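Local coordinates for protein delta-aminolevulinic acid dehydratase (Toxoplasma gondii ME49, PDB 3OBK) that catalyses the condensation of two 5-aminolevulinic acid molecules to porphobilinogen, the pyrrole building block of haem and related tetrapyrroles, at residues L130-V135 with A177-P182; D204-A209 with G260-M265; S45-L50 with I87-L92; Q164-A169 with V190-E195. All coordinates share one frame; numbering follows the deposited sequence.

Contact 1: residues L130-V135 with A177-P182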
loop_
_atom_site.group_PDB
_atom_site.type_symbol
_atom_site.label_atom_id
_atom_site.label_comp_id
_atom_site.label_asym_id
_atom_site.label_seq_id
_atom_site.Cartn_x
_atom_site.Cartn_y
_atom_site.Cartn_z
ATOM N N LEU A 130 -17.945 20.648 28.939
ATOM C CA LEU A 130 -16.732 20.696 28.100
ATOM C C LEU A 130 -16.614 22.024 27.298
ATOM O O LEU A 130 -17.420 22.299 26.425
ATOM C CB LEU A 130 -16.712 19.491 27.167
ATOM C CG LEU A 130 -15.346 19.105 26.622
ATOM C CD1 LEU A 130 -14.484 18.589 27.769
ATOM C CD2 LEU A 130 -15.489 18.059 25.517
ATOM N N LEU A 131 -15.614 22.844 27.612
ATOM C CA LEU A 131 -15.445 24.145 26.949
ATOM C C LEU A 131 -14.217 24.205 26.056
ATOM O O LEU A 131 -13.133 23.840 26.454
ATOM C CB LEU A 131 -15.373 25.271 27.976
ATOM C CG LEU A 131 -16.516 25.338 28.985
ATOM C CD1 LEU A 131 -16.345 26.548 29.912
ATOM C CD2 LEU A 131 -17.887 25.346 28.279
ATOM N N LEU A 132 -14.416 24.671 24.830
ATOM C CA LEU A 132 -13.352 24.797 23.843
ATOM C C LEU A 132 -13.297 26.270 23.466
ATOM O O LEU A 132 -14.266 26.803 22.956
ATOM C CB LEU A 132 -13.684 23.969 22.589
ATOM C CG LEU A 132 -13.696 22.433 22.571
ATOM C CD1 LEU A 132 -14.509 21.863 23.761
ATOM C CD2 LEU A 132 -14.262 21.905 21.200
ATOM N N ALA A 133 -12.172 26.927 23.732
ATOM C CA ALA A 133 -12.027 28.365 23.482
ATOM C C ALA A 133 -11.141 28.545 22.266
ATOM O O ALA A 133 -10.130 27.877 22.142
ATOM C CB ALA A 133 -11.415 29.039 24.671
ATOM N N ASP A 134 -11.505 29.447 21.367
ATOM C CA ASP A 134 -10.688 29.707 20.207
ATOM C C ASP A 134 -9.387 30.413 20.636
ATOM O O ASP A 134 -9.361 31.107 21.661
ATOM C CB ASP A 134 -11.482 30.566 19.233
ATOM C CG ASP A 134 -10.799 30.729 17.905
ATOM O OD1 ASP A 134 -11.137 29.970 16.947
ATOM O OD2 ASP A 134 -9.920 31.626 17.821
ATOM N N VAL A 135 -8.310 30.191 19.870
ATOM C CA VAL A 135 -7.063 30.945 20.017
ATOM C C VAL A 135 -6.737 31.572 18.668
ATOM O O VAL A 135 -6.655 30.892 17.651
ATOM C CB VAL A 135 -5.904 30.083 20.537
ATOM C CG1 VAL A 135 -4.563 30.850 20.490
ATOM C CG2 VAL A 135 -6.221 29.583 21.955
ATOM N N ALA A 177 -10.792 26.702 30.579
ATOM C CA ALA A 177 -10.982 26.060 29.286
ATOM C C ALA A 177 -10.413 24.655 29.256
ATOM O O ALA A 177 -9.279 24.437 29.678
ATOM C CB ALA A 177 -10.335 26.887 28.200
ATOM N N ASP A 178 -11.192 23.706 28.738
ATOM C CA ASP A 178 -10.775 22.300 28.677
ATOM C C ASP A 178 -9.867 22.056 27.488
ATOM O O ASP A 178 -8.888 21.290 27.584
ATOM C CB ASP A 178 -11.989 21.394 28.581
ATOM C CG ASP A 178 -12.852 21.464 29.819
ATOM O OD1 ASP A 178 -12.465 20.859 30.843
ATOM O OD2 ASP A 178 -13.905 22.139 29.779
ATOM N N MET A 179 -10.211 22.707 26.372
ATOM C CA MET A 179 -9.439 22.683 25.151
ATOM C C MET A 179 -9.182 24.107 24.681
ATOM O O MET A 179 -10.085 24.930 24.687
ATOM C CB MET A 179 -10.216 21.992 24.015
ATOM C CG MET A 179 -10.763 20.579 24.239
ATOM S SD MET A 179 -11.025 19.637 22.645
ATOM C CE MET A 179 -9.303 19.461 22.147
ATOM N N VAL A 180 -7.972 24.395 24.219
ATOM C CA VAL A 180 -7.751 25.597 23.407
ATOM C C VAL A 180 -7.706 25.148 21.943
ATOM O O VAL A 180 -7.181 24.087 21.623
ATOM C CB VAL A 180 -6.491 26.383 23.848
ATOM C CG1 VAL A 180 -6.623 26.809 25.333
ATOM C CG2 VAL A 180 -5.240 25.564 23.651
ATOM N N CYS A 181 -8.276 25.967 21.067
ATOM C CA CYS A 181 -8.442 25.648 19.647
ATOM C C CYS A 181 -7.825 26.715 18.761
ATOM O O CYS A 181 -8.507 27.668 18.384
ATOM C CB CYS A 181 -9.928 25.531 19.344
ATOM S SG CYS A 181 -10.772 24.433 20.515
ATOM N N PRO A 182 -6.527 26.576 18.438
ATOM C CA PRO A 182 -5.889 27.629 17.677
ATOM C C PRO A 182 -6.308 27.618 16.228
ATOM O O PRO A 182 -5.966 26.697 15.500
ATOM C CB PRO A 182 -4.380 27.347 17.829
ATOM C CG PRO A 182 -4.238 26.186 18.774
ATOM C CD PRO A 182 -5.586 25.601 19.006
#

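Contact 2: residues D204-A209 with G260-M265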
loop_
_atom_site.group_PDB
_atom_site.type_symbol
_atom_site.label_atom_id
_atom_site.label_comp_id
_atom_site.label_asym_id
_atom_site.label_seq_id
_atom_site.Cartn_x
_atom_site.Cartn_y
_atom_site.Cartn_z
ATOM N N ASP A 204 -2.788 19.193 31.203
ATOM C CA ASP A 204 -4.122 18.587 31.084
ATOM C C ASP A 204 -4.921 19.232 29.986
ATOM O O ASP A 204 -5.792 18.605 29.413
ATOM C CB ASP A 204 -4.930 18.888 32.380
ATOM C CG ASP A 204 -5.480 17.656 33.030
ATOM O OD1 ASP A 204 -5.233 16.534 32.529
ATOM O OD2 ASP A 204 -6.161 17.798 34.063
ATOM N N THR A 205 -4.684 20.522 29.779
ATOM C CA THR A 205 -5.402 21.295 28.808
ATOM C C THR A 205 -5.076 20.789 27.411
ATOM O O THR A 205 -3.906 20.699 27.031
ATOM C CB THR A 205 -5.024 22.776 28.914
ATOM O OG1 THR A 205 -5.315 23.255 30.232
ATOM C CG2 THR A 205 -5.806 23.616 27.922
ATOM N N SER A 206 -6.114 20.478 26.649
ATOM C CA SER A 206 -5.984 19.930 25.298
ATOM C C SER A 206 -5.839 20.994 24.227
ATOM O O SER A 206 -6.120 22.172 24.445
ATOM C CB SER A 206 -7.198 19.081 24.960
ATOM O OG SER A 206 -7.357 18.031 25.897
ATOM N N ILE A 207 -5.370 20.560 23.063
ATOM C CA ILE A 207 -5.231 21.429 21.914
ATOM C C ILE A 207 -5.998 20.790 20.757
ATOM O O ILE A 207 -5.652 19.720 20.301
ATOM C CB ILE A 207 -3.766 21.619 21.530
ATOM C CG1 ILE A 207 -3.030 22.413 22.611
ATOM C CG2 ILE A 207 -3.627 22.351 20.182
ATOM C CD1 ILE A 207 -1.504 22.413 22.466
ATOM N N LEU A 208 -7.065 21.449 20.325
ATOM C CA LEU A 208 -7.745 21.094 19.087
ATOM C C LEU A 208 -7.121 21.939 17.958
ATOM O O LEU A 208 -7.370 23.153 17.845
ATOM C CB LEU A 208 -9.241 21.325 19.235
ATOM C CG LEU A 208 -10.264 21.264 18.077
ATOM C CD1 LEU A 208 -9.928 20.298 16.966
ATOM C CD2 LEU A 208 -11.659 20.975 18.688
ATOM N N ALA A 209 -6.265 21.307 17.159
ATOM C CA ALA A 209 -5.480 22.056 16.172
ATOM C C ALA A 209 -6.299 22.194 14.916
ATOM O O ALA A 209 -6.778 21.202 14.376
ATOM C CB ALA A 209 -4.144 21.343 15.887
ATOM N N GLY A 260 2.332 17.638 18.833
ATOM C CA GLY A 260 1.605 17.248 20.060
ATOM C C GLY A 260 0.095 17.503 20.185
ATOM O O GLY A 260 -0.493 17.314 21.262
ATOM N N ALA A 261 -0.540 17.908 19.095
ATOM C CA ALA A 261 -1.989 18.116 19.089
ATOM C C ALA A 261 -2.706 16.839 19.528
ATOM O O ALA A 261 -2.218 15.724 19.315
ATOM C CB ALA A 261 -2.462 18.516 17.733
ATOM N N ASP A 262 -3.868 17.045 20.133
ATOM C CA ASP A 262 -4.761 16.006 20.592
ATOM C C ASP A 262 -5.850 15.676 19.549
ATOM O O ASP A 262 -6.376 14.556 19.534
ATOM C CB ASP A 262 -5.452 16.487 21.881
ATOM C CG ASP A 262 -4.481 16.751 23.005
ATOM O OD1 ASP A 262 -3.880 15.761 23.496
ATOM O OD2 ASP A 262 -4.333 17.924 23.431
ATOM N N MET A 263 -6.251 16.681 18.749
ATOM C CA MET A 263 -7.239 16.506 17.666
ATOM C C MET A 263 -6.928 17.444 16.527
ATOM O O MET A 263 -6.338 18.511 16.740
ATOM C CB MET A 263 -8.659 16.794 18.143
ATOM C CG MET A 263 -9.103 15.964 19.364
ATOM S SD MET A 263 -10.820 16.241 19.868
ATOM C CE MET A 263 -10.710 15.598 21.543
ATOM N N LEU A 264 -7.343 17.042 15.323
ATOM C CA LEU A 264 -7.184 17.830 14.120
ATOM C C LEU A 264 -8.526 18.214 13.518
ATOM O O LEU A 264 -9.428 17.385 13.394
ATOM C CB LEU A 264 -6.383 17.061 13.114
ATOM C CG LEU A 264 -5.015 16.597 13.624
ATOM C CD1 LEU A 264 -4.385 15.669 12.574
ATOM C CD2 LEU A 264 -4.089 17.752 14.008
ATOM N N MET A 265 -8.648 19.492 13.184
ATOM C CA MET A 265 -9.851 20.093 12.654
ATOM C C MET A 265 -9.645 20.439 11.187
ATOM O O MET A 265 -8.585 20.968 10.805
ATOM C CB MET A 265 -10.142 21.358 13.441
ATOM C CG MET A 265 -11.223 22.306 12.861
ATOM S SD MET A 265 -12.915 21.900 13.300
ATOM C CE MET A 265 -12.950 22.291 15.054
#

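Contact 3: residues S45-L50 with I87-L92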
loop_
_atom_site.group_PDB
_atom_site.type_symbol
_atom_site.label_atom_id
_atom_site.label_comp_id
_atom_site.label_asym_id
_atom_site.label_seq_id
_atom_site.Cartn_x
_atom_site.Cartn_y
_atom_site.Cartn_z
ATOM N N SER A 45 -21.383 13.635 19.825
ATOM C CA SER A 45 -20.400 13.857 18.787
ATOM C C SER A 45 -20.543 15.273 18.203
ATOM O O SER A 45 -19.770 15.659 17.329
ATOM C CB SER A 45 -20.518 12.797 17.671
ATOM O OG SER A 45 -20.221 11.464 18.147
ATOM N N LEU A 46 -21.485 16.066 18.694
ATOM C CA LEU A 46 -21.666 17.429 18.190
ATOM C C LEU A 46 -21.075 18.472 19.155
ATOM O O LEU A 46 -21.195 18.345 20.376
ATOM C CB LEU A 46 -23.151 17.723 17.954
ATOM C CG LEU A 46 -23.934 16.697 17.113
ATOM C CD1 LEU A 46 -25.405 17.080 16.946
ATOM C CD2 LEU A 46 -23.250 16.418 15.718
ATOM N N ILE A 47 -20.427 19.483 18.574
ATOM C CA ILE A 47 -19.892 20.625 19.279
ATOM C C ILE A 47 -20.754 21.836 18.909
ATOM O O ILE A 47 -20.988 22.104 17.721
ATOM C CB ILE A 47 -18.428 20.898 18.860
ATOM C CG1 ILE A 47 -17.556 19.654 19.040
ATOM C CG2 ILE A 47 -17.861 21.971 19.661
ATOM C CD1 ILE A 47 -16.185 19.782 18.466
ATOM N N TYR A 48 -21.209 22.582 19.909
ATOM C CA TYR A 48 -22.116 23.695 19.673
ATOM C C TYR A 48 -21.373 25.016 19.847
ATOM O O TYR A 48 -20.893 25.321 20.943
ATOM C CB TYR A 48 -23.282 23.603 20.672
ATOM C CG TYR A 48 -24.442 24.564 20.476
ATOM C CD1 TYR A 48 -24.764 25.050 19.223
ATOM C CD2 TYR A 48 -25.252 24.936 21.545
ATOM C CE1 TYR A 48 -25.835 25.902 19.034
ATOM C CE2 TYR A 48 -26.357 25.789 21.364
ATOM C CZ TYR A 48 -26.629 26.266 20.092
ATOM O OH TYR A 48 -27.656 27.128 19.832
ATOM N N PRO A 49 -21.261 25.809 18.774
ATOM C CA PRO A 49 -20.509 27.043 18.907
ATOM C C PRO A 49 -21.391 28.260 19.179
ATOM O O PRO A 49 -22.377 28.468 18.475
ATOM C CB PRO A 49 -19.789 27.177 17.545
ATOM C CG PRO A 49 -20.224 26.015 16.710
ATOM C CD PRO A 49 -21.507 25.524 17.359
ATOM N N LEU A 50 -21.018 29.040 20.196
ATOM C CA LEU A 50 -21.826 30.170 20.643
ATOM C C LEU A 50 -21.025 31.465 20.715
ATOM O O LEU A 50 -19.787 31.459 20.802
ATOM C CB LEU A 50 -22.433 29.893 22.013
ATOM C CG LEU A 50 -23.338 28.655 22.101
ATOM C CD1 LEU A 50 -23.558 28.262 23.537
ATOM C CD2 LEU A 50 -24.667 28.919 21.350
ATOM N N ILE A 87 -25.828 17.591 24.354
ATOM C CA ILE A 87 -24.628 18.197 23.826
ATOM C C ILE A 87 -23.729 18.350 25.008
ATOM O O ILE A 87 -24.148 18.827 26.052
ATOM C CB ILE A 87 -24.861 19.580 23.205
ATOM C CG1 ILE A 87 -25.870 19.510 22.046
ATOM C CG2 ILE A 87 -23.519 20.179 22.733
ATOM C CD1 ILE A 87 -25.319 18.785 20.803
ATOM N N LYS A 88 -22.488 17.944 24.882
ATOM C CA LYS A 88 -21.569 18.097 26.000
ATOM C C LYS A 88 -20.464 19.109 25.730
ATOM O O LYS A 88 -19.883 19.635 26.685
ATOM C CB LYS A 88 -21.002 16.720 26.426
ATOM C CG LYS A 88 -21.845 16.036 27.545
ATOM C CD LYS A 88 -22.487 14.755 27.132
ATOM C CE LYS A 88 -22.964 13.941 28.340
ATOM N NZ LYS A 88 -21.925 12.953 28.859
ATOM N N ALA A 89 -20.216 19.439 24.458
ATOM C CA ALA A 89 -19.074 20.296 24.092
ATOM C C ALA A 89 -19.476 21.598 23.431
ATOM O O ALA A 89 -20.209 21.614 22.457
ATOM C CB ALA A 89 -18.127 19.542 23.186
ATOM N N PHE A 90 -18.913 22.684 23.922
ATOM C CA PHE A 90 -19.336 24.015 23.542
ATOM C C PHE A 90 -18.115 24.862 23.271
ATOM O O PHE A 90 -17.165 24.890 24.052
ATOM C CB PHE A 90 -20.148 24.664 24.671
ATOM C CG PHE A 90 -21.331 23.870 25.096
ATOM C CD1 PHE A 90 -22.564 24.142 24.581
ATOM C CD2 PHE A 90 -21.201 22.831 25.983
ATOM C CE1 PHE A 90 -23.653 23.404 24.959
ATOM C CE2 PHE A 90 -22.275 22.084 26.355
ATOM C CZ PHE A 90 -23.506 22.361 25.828
ATOM N N MET A 91 -18.154 25.569 22.165
ATOM C CA MET A 91 -17.034 26.364 21.711
ATOM C C MET A 91 -17.515 27.808 21.900
ATOM O O MET A 91 -18.660 28.109 21.584
ATOM C CB MET A 91 -16.791 25.982 20.242
ATOM C CG MET A 91 -15.487 26.329 19.592
ATOM S SD MET A 91 -15.393 25.559 17.907
ATOM C CE MET A 91 -14.488 24.029 18.156
ATOM N N LEU A 92 -16.668 28.686 22.431
ATOM C CA LEU A 92 -17.070 30.063 22.762
ATOM C C LEU A 92 -16.275 31.146 22.051
ATOM O O LEU A 92 -15.054 31.191 22.115
ATOM C CB LEU A 92 -16.934 30.329 24.264
ATOM C CG LEU A 92 -17.441 29.294 25.249
ATOM C CD1 LEU A 92 -17.113 29.829 26.617
ATOM C CD2 LEU A 92 -18.939 29.027 25.083
HETATM O O HOH W 1 -20.917 17.119 22.671
#

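Contact 4: residues Q164-A169 with V190-E195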
loop_
_atom_site.group_PDB
_atom_site.type_symbol
_atom_site.label_atom_id
_atom_site.label_comp_id
_atom_site.label_asym_id
_atom_site.label_seq_id
_atom_site.Cartn_x
_atom_site.Cartn_y
_atom_site.Cartn_z
ATOM N N GLN A 164 1.959 36.003 21.246
ATOM C CA GLN A 164 0.635 36.453 21.690
ATOM C C GLN A 164 -0.323 35.290 21.904
ATOM O O GLN A 164 -1.055 35.250 22.900
ATOM C CB GLN A 164 -0.005 37.421 20.687
ATOM C CG GLN A 164 0.719 38.747 20.419
ATOM C CD GLN A 164 1.018 39.545 21.673
ATOM O OE1 GLN A 164 1.925 39.213 22.406
ATOM N NE2 GLN A 164 0.263 40.606 21.912
ATOM N N LEU A 165 -0.334 34.340 20.972
ATOM C CA LEU A 165 -1.247 33.195 21.091
ATOM C C LEU A 165 -0.898 32.308 22.286
ATOM O O LEU A 165 -1.800 31.703 22.905
ATOM C CB LEU A 165 -1.218 32.346 19.832
ATOM C CG LEU A 165 -1.608 33.018 18.532
ATOM C CD1 LEU A 165 -1.370 32.057 17.374
ATOM C CD2 LEU A 165 -3.032 33.483 18.604
ATOM N N CYS A 166 0.396 32.227 22.613
ATOM C CA CYS A 166 0.821 31.519 23.812
ATOM C C CYS A 166 0.257 32.187 25.058
ATOM O O CYS A 166 -0.207 31.500 25.980
ATOM C CB CYS A 166 2.334 31.398 23.898
ATOM S SG CYS A 166 3.024 30.240 22.656
ATOM N N LYS A 167 0.240 33.511 25.078
ATOM C CA LYS A 167 -0.303 34.201 26.236
ATOM C C LYS A 167 -1.788 33.962 26.304
ATOM O O LYS A 167 -2.302 33.675 27.360
ATOM C CB LYS A 167 -0.033 35.705 26.189
ATOM C CG LYS A 167 1.417 36.109 26.409
ATOM C CD LYS A 167 1.525 37.575 26.071
ATOM C CE LYS A 167 2.867 38.174 26.349
ATOM N NZ LYS A 167 2.696 39.673 26.410
ATOM N N GLN A 168 -2.460 34.083 25.167
ATOM C CA GLN A 168 -3.882 33.827 25.071
ATOM C C GLN A 168 -4.246 32.443 25.526
ATOM O O GLN A 168 -5.190 32.290 26.315
ATOM C CB GLN A 168 -4.416 34.009 23.652
ATOM C CG GLN A 168 -5.946 33.904 23.573
ATOM C CD GLN A 168 -6.475 34.053 22.178
ATOM O OE1 GLN A 168 -5.733 33.914 21.211
ATOM N NE2 GLN A 168 -7.759 34.347 22.060
ATOM N N ALA A 169 -3.533 31.439 25.031
ATOM C CA ALA A 169 -3.840 30.051 25.437
ATOM C C ALA A 169 -3.667 29.832 26.947
ATOM O O ALA A 169 -4.440 29.090 27.535
ATOM C CB ALA A 169 -3.015 28.986 24.622
ATOM N N VAL A 190 1.266 25.193 17.306
ATOM C CA VAL A 190 0.817 24.083 18.149
ATOM C C VAL A 190 1.894 23.744 19.158
ATOM O O VAL A 190 1.652 23.689 20.348
ATOM C CB VAL A 190 0.400 22.805 17.374
ATOM C CG1 VAL A 190 0.100 21.699 18.368
ATOM C CG2 VAL A 190 -0.853 23.069 16.462
ATOM N N SER A 191 3.094 23.530 18.684
ATOM C CA SER A 191 4.164 23.114 19.577
ATOM C C SER A 191 4.484 24.183 20.596
ATOM O O SER A 191 4.805 23.854 21.738
ATOM C CB SER A 191 5.433 22.809 18.792
ATOM O OG SER A 191 6.436 22.274 19.641
ATOM N N ALA A 192 4.418 25.450 20.173
ATOM C CA ALA A 192 4.800 26.557 21.026
ATOM C C ALA A 192 3.774 26.673 22.134
ATOM O O ALA A 192 4.130 26.862 23.324
ATOM C CB ALA A 192 4.904 27.859 20.230
ATOM N N ILE A 193 2.502 26.560 21.755
ATOM C CA ILE A 193 1.422 26.641 22.743
ATOM C C ILE A 193 1.523 25.457 23.685
ATOM O O ILE A 193 1.380 25.601 24.876
ATOM C CB ILE A 193 0.023 26.680 22.107
ATOM C CG1 ILE A 193 -0.150 28.009 21.363
ATOM C CG2 ILE A 193 -0.997 26.509 23.194
ATOM C CD1 ILE A 193 -1.184 28.103 20.253
ATOM N N ARG A 194 1.812 24.289 23.142
ATOM C CA ARG A 194 1.912 23.091 23.959
ATOM C C ARG A 194 2.943 23.255 25.092
ATOM O O ARG A 194 2.677 22.868 26.219
ATOM C CB ARG A 194 2.269 21.890 23.084
ATOM C CG ARG A 194 2.312 20.552 23.832
ATOM C CD ARG A 194 0.932 20.075 24.284
ATOM N NE ARG A 194 0.565 20.579 25.602
ATOM C CZ ARG A 194 -0.678 20.655 26.058
ATOM N NH1 ARG A 194 -0.897 21.146 27.264
ATOM N NH2 ARG A 194 -1.711 20.251 25.315
ATOM N N GLU A 195 4.100 23.839 24.779
ATOM C CA GLU A 195 5.213 23.898 25.711
ATOM C C GLU A 195 4.940 24.938 26.756
ATOM O O GLU A 195 5.258 24.718 27.918
ATOM C CB GLU A 195 6.517 24.239 24.995
ATOM C CG GLU A 195 7.757 23.929 25.805
ATOM C CD GLU A 195 9.077 24.283 25.085
ATOM O OE1 GLU A 195 9.458 23.542 24.149
ATOM O OE2 GLU A 195 9.743 25.270 25.499
#

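Contact 1: residues L130-V135 with A177-P182
Leu132 lies against Met179 and Cys181 in a tight patch on one face of the strand pair. Its CB is 3.6 Å from Cys181 SG, while its CG is 3.8 Å from Met179 CB; Leu132 and Met179 run side by side and point the same way. On the other face of the sheet, Val135 CG2 packs 3.7 Å from Val180 CB. The backbone between these two layers is sewn with parallel bonds, among them Ala133 N to Met179 O at 3.0 Å and Cys181 N to Ala133 O at 2.9 Å. In the last, Val135 N sits 61° out of the plane of the Cys181 carbonyl, although its N-H points well at the oxygen (159°). The pairing joins neighbouring parallel strands of the TIM barrel. Leu132, Asp134, Met179 and Cys181 face its interior, where Asp134 OD1 makes a weak hydrogen bond to bound porphobilinogen and a hydrogen bond to Ser183 OG. Ala133 and Val135 turn instead to the outer helix 158-175. The less regular, more open side is the entry to the second strand, where partly exposed Asp178 is still in a loop and substitutes its carboxylate for a strand partner: OD2 accepts Leu131 N at 2.8 Å, nearly straight at 173°, on its anti side. A salt bridge to Lys123 gives this oxygen a second partner. Leu131 O receives both Met179 N, at 3.1 Å, and Asp178 N, so one carbonyl spans the change from loop to strand. Beside it, Leu130 CD1 rests 3.8 Å from Asp178 CB, and Leu130 also packs on Val32 of a neighbouring subunit.

Contact 2: residues D204-A209 with G260-M265
Asp262 reaches across to Ser206 and Ile207, and its side chain can be followed atom by atom. Its CB stands 3.6 Å from Ile207 O, the carbonyl that also accepts the Asp262 backbone N. With CG anti to the carbonyl carbon (chi1 -62°), the carboxylate carbon lies 3.9 Å from Ile207 N. At the tip, OD2 takes the hydrogen of Ile207 N at 2.9 Å through its anti lone pair, the N-H...O angle being 159°; the same oxygen is 3.4 Å from Ser206 CB. OD1 is engaged elsewhere, in a salt bridge to Arg25 of a neighbouring subunit, and the Ser206 hydroxyl likewise bonds to Lys28 of that subunit. The carboxylate therefore joins a backbone N-H of its own chain to a charge of another, an arrangement that would probably favour its ionised form. Beyond it the pairing becomes regular, with Ala209 N bonded to Met263 O and Met265 N to Ala209 O, both at 2.8 Å, whereas Met263 N to Ile207 O is weak. On one face Leu208 CD1 lies 3.7 Å from Met265 CB and 3.9 Å from Met263 CB, and the bent Met265 chain brings CE near both leucine methyls. Ala209 CB, on the other face, meets Ala261 CB at 3.8 Å. Val190 of helix 189-199 packs on both alanines, which places that face toward the outer helices. Two parallel strands with adjacent residues alternating between a central interior and a helical coat are characteristic of the TIM barrel, the fold to which this family belongs.

Contact 3: residues S45-L50 with I87-L92
Ala89 O is approached by two donors from the facing strand: Tyr48 N forms a hydrogen bond of 2.9 Å, close to straight at 167°, and Ile47 CA adds a CA-H...O contact at 3.3 Å. The parallel pairing continues as Met91 N bonds to Tyr48 O and Leu50 N to Met91 O. Where the strands begin, a water replaces direct pairing, donating to Leu46 O at 2.6 Å and accepting from Lys88 N at 2.8 Å. Near this end of the pairing, Ile87 CD1 packs 3.7 Å from Leu46 CB.

Tyr48 and Phe90 cross obliquely on one face of the sheet. Phe90 CE1 comes to the edge of the tyrosine ring near its plane, 4.1 Å from Tyr48 CD2, while Leu50 CD2 lies over one tyrosine face toward the rim. Tyr48 OH ends at a hydrogen bond to Glu78 of helix 72-84. The opposite face carries Ile47, whose CG2 is 4.2 Å from Met91 CB, and Pro49; Tyr290 touches Pro49 and Met91. Directional polar bonds thus fix the alignment of these TIM-barrel strands, whereas the side chains add mainly apolar contact, with the tyrosine hydroxyl anchoring its layer to a helix.

Contact 4: residues Q164-A169 with V190-E195
Ile193 is turned so that CG1 lies anti to its carbonyl carbon (chi1 -68°) and CG2 anti to its backbone N, which sends the two branches to different residues of the facing helix. CG2 meets Ala169 CB at 3.5 Å, the shortest approach of the contact. CG1 is 4.1 Å from Cys166 SG, and CD1 beyond it reaches to 4.3 Å from Leu165 CB. The cysteine has a matching torsion, SG anti to the carbonyl carbon at chi1 -70°, and its sulphur comes 3.6 Å from Ala192 O and 3.9 Å from Ala192 CB. That carbonyl oxygen has a hydrogen bond elsewhere, from Ser196 OG; the sulphur lies near it without a hydrogen bond being assigned, and the contact is otherwise apolar and van der Waals in character. The helices are successive members of the outer layer of a TIM barrel: helix 158-175 comes after strand 130-135 in the chain, and helix 189-199 comes after strand 179-182. Their axes approach to 9.1 Å with a signed crossing angle of -44°, so the helices diverge from a small patch, and the summed buried area is 197 Å². Cys166 and Ile193 have the nearest CA atoms, 5.0 Å apart. Toward the barrel, Leu165 rests on Val135, while Val190 packs on Ala209. Arg194 points away from the opposing helix and bonds instead to Asp198 and to the carbonyl of Thr205.

How the contacts relate
From the N terminus, contact 3 closes first, joining strands 46-53 and 89-95 around a loop that holds helix 72-84. Contact 1 then pairs 130-135 with 179-182, and contact 4 crosses it: helix 158-175 lies within the loop of contact 1, whereas its partner 189-199 follows that loop. Contact 2 comes last, closing 206-213 onto 263-267; none of the four nests inside another. Contacts 3, 1 and 2 occupy six successive barrel strands, joined by backbone bonds between Phe90 and Leu132 and between Val180 and Leu208. Across the interior, Met91 CE touches Met265 CE. Contact 4 belongs to the helical coat.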